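Long-range contact in pollen-specific leucine-rich repeat extensin-like protein 1 (Arabidopsis thaliana, PDB 6TME), which probably binds RALF peptide signals at the pollen cell wall through its leucine-rich repeat domain, as LRR-extensins of this family do: residues Ala265-Phe270 and Phe289-Phe294. Residues are numbered along the deposited sequence; the frame is centred on the assembly and turned at random.
Sequences ASSNGF and FSYNKF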
loop_
_atom_site.group_PDB
_atom_site.type_symbol
_atom_site.label_atom_id
_atom_site.label_comp_id
_atom_site.label_asym_id
_atom_site.label_seq_id
_atom_site.Cartn_x
_atom_site.Cartn_y
_atom_site.Cartn_z
ATOM N N ALA A 265 -12.307 4.863 -3.262
ATOM C CA ALA A 265 -12.068 6.295 -3.397
ATOM C C ALA A 265 -12.764 7.086 -2.300
ATOM O O ALA A 265 -12.981 8.296 -2.449
ATOM C CB ALA A 265 -12.516 6.793 -4.772
ATOM N N SER A 266 -13.059 6.442 -1.177
ATOM C CA SER A 266 -13.983 7.033 -0.229
ATOM C C SER A 266 -13.306 8.111 0.617
ATOM O O SER A 266 -12.073 8.163 0.761
ATOM C CB SER A 266 -14.602 5.957 0.674
ATOM O OG SER A 266 -13.642 5.374 1.532
ATOM N N SER A 267 -14.149 8.988 1.174
ATOM C CA SER A 267 -13.718 10.026 2.107
ATOM C C SER A 267 -12.751 10.988 1.430
ATOM O O SER A 267 -11.663 11.278 1.938
ATOM C CB SER A 267 -13.103 9.414 3.368
ATOM O OG SER A 267 -14.097 8.677 4.034
ATOM N N ASN A 268 -13.144 11.449 0.245
ATOM C CA ASN A 268 -12.420 12.499 -0.446
ATOM C C ASN A 268 -13.411 13.618 -0.737
ATOM O O ASN A 268 -14.316 13.862 0.067
ATOM C CB ASN A 268 -11.750 11.936 -1.705
ATOM C CG ASN A 268 -10.385 11.271 -1.389
ATOM O OD1 ASN A 268 -9.387 11.952 -1.210
ATOM N ND2 ASN A 268 -10.371 9.945 -1.269
ATOM N N GLY A 269 -13.264 14.294 -1.873
ATOM C CA GLY A 269 -14.136 15.389 -2.220
ATOM C C GLY A 269 -14.449 15.347 -3.699
ATOM O O GLY A 269 -14.500 16.388 -4.361
ATOM N N PHE A 270 -14.643 14.146 -4.234
ATOM C CA PHE A 270 -14.951 14.031 -5.648
ATOM C C PHE A 270 -16.346 14.574 -5.953
ATOM O O PHE A 270 -17.238 14.589 -5.103
ATOM C CB PHE A 270 -14.836 12.584 -6.093
ATOM C CG PHE A 270 -13.453 12.027 -5.972
ATOM C CD1 PHE A 270 -12.426 12.484 -6.799
ATOM C CD2 PHE A 270 -13.172 11.040 -5.038
ATOM C CE1 PHE A 270 -11.152 11.968 -6.688
ATOM C CE2 PHE A 270 -11.896 10.522 -4.924
ATOM C CZ PHE A 270 -10.883 10.982 -5.746
ATOM N N PHE A 289 -17.269 4.342 -2.954
ATOM C CA PHE A 289 -17.215 5.771 -3.247
ATOM C C PHE A 289 -17.808 6.604 -2.128
ATOM O O PHE A 289 -18.090 7.792 -2.342
ATOM C CB PHE A 289 -17.949 6.105 -4.547
ATOM C CG PHE A 289 -17.365 5.464 -5.763
ATOM C CD1 PHE A 289 -16.077 5.733 -6.150
ATOM C CD2 PHE A 289 -18.118 4.626 -6.538
ATOM C CE1 PHE A 289 -15.550 5.154 -7.275
ATOM C CE2 PHE A 289 -17.600 4.056 -7.672
ATOM C CZ PHE A 289 -16.320 4.307 -8.032
ATOM N N SER A 290 -18.029 6.011 -0.952
ATOM C CA SER A 290 -18.715 6.734 0.116
ATOM C C SER A 290 -17.974 8.028 0.481
ATOM O O SER A 290 -16.773 8.192 0.226
ATOM C CB SER A 290 -18.878 5.841 1.351
ATOM O OG SER A 290 -17.648 5.681 2.026
ATOM N N TYR A 291 -18.722 8.962 1.069
ATOM C CA TYR A 291 -18.182 10.197 1.652
ATOM C C TYR A 291 -17.462 11.038 0.605
ATOM O O TYR A 291 -16.270 11.338 0.707
ATOM C CB TYR A 291 -17.252 9.896 2.824
ATOM C CG TYR A 291 -17.963 9.377 4.028
ATOM C CD1 TYR A 291 -18.556 10.255 4.930
ATOM C CD2 TYR A 291 -18.031 8.005 4.279
ATOM C CE1 TYR A 291 -19.222 9.787 6.033
ATOM C CE2 TYR A 291 -18.695 7.520 5.384
ATOM C CZ TYR A 291 -19.291 8.419 6.261
ATOM O OH TYR A 291 -19.949 7.957 7.381
ATOM N N ASN A 292 -18.214 11.405 -0.420
ATOM C CA ASN A 292 -17.724 12.293 -1.454
ATOM C C ASN A 292 -18.832 13.294 -1.747
ATOM O O ASN A 292 -19.726 13.513 -0.925
ATOM C CB ASN A 292 -17.272 11.453 -2.653
ATOM C CG ASN A 292 -15.858 10.953 -2.486
ATOM O OD1 ASN A 292 -14.919 11.746 -2.445
ATOM N ND2 ASN A 292 -15.696 9.641 -2.370
ATOM N N LYS A 293 -18.791 13.900 -2.927
ATOM C CA LYS A 293 -19.838 14.823 -3.343
ATOM C C LYS A 293 -20.383 14.424 -4.701
ATOM O O LYS A 293 -20.742 15.276 -5.519
ATOM C CB LYS A 293 -19.327 16.263 -3.364
ATOM C CG LYS A 293 -19.455 16.933 -2.022
ATOM C CD LYS A 293 -18.128 17.375 -1.459
ATOM C CE LYS A 293 -17.521 18.487 -2.269
ATOM N NZ LYS A 293 -16.296 18.992 -1.596
ATOM N N PHE A 294 -20.454 13.120 -4.965
ATOM C CA PHE A 294 -20.991 12.661 -6.237
ATOM C C PHE A 294 -22.471 12.988 -6.351
ATOM O O PHE A 294 -23.216 13.004 -5.361
ATOM C CB PHE A 294 -20.833 11.159 -6.406
ATOM C CG PHE A 294 -19.422 10.702 -6.496
ATOM C CD1 PHE A 294 -18.645 11.014 -7.604
ATOM C CD2 PHE A 294 -18.873 9.931 -5.478
ATOM C CE1 PHE A 294 -17.327 10.577 -7.693
ATOM C CE2 PHE A 294 -17.556 9.501 -5.559
ATOM C CZ PHE A 294 -16.782 9.817 -6.671
HETATM O O HOH W 1 -14.430 18.995 -3.109
#
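Asn292 reaches into the backbone of the preceding leucine-rich repeat coil, at Ala265 and Phe270, and its amide makes half of the hydrogen bonds between the segments. ND2 donates to Ala265 O at 3.0 Å, nearly straight at 166°. The second N-H of ND2 goes to Phe289 O of its own coil (3.0 Å). On the other branch OD1 accepts from Phe270 N at 3.0 Å and, weakly, from Asn268 N. CG lies beside the backbone N (chi1 -84°); bonds at both ends then hold the buried amide against rotation.

Backbone bonds flank it: Ser267 N to Ser290 O at 2.9 Å and Lys293 N to Phe270 O at 2.8 Å.

Rings and side chains also pack. The Phe270 ring lies alongside the amide, their planes 46° apart. In apolar contacts, Phe270 CB touches Phe294 CZ at 3.4 Å and Ala265 CB meets the edge of the Phe289 ring.

An alanine in place of Asn292 would probably leave Ala265 O and Phe270 N without these partners and open a gap beside the Phe270 ring.

Asn268 and Asn316 make similar bonds in adjoining coils, forming the asparagine ladder characteristic of leucine-rich repeats, whose amides satisfy buried backbone groups.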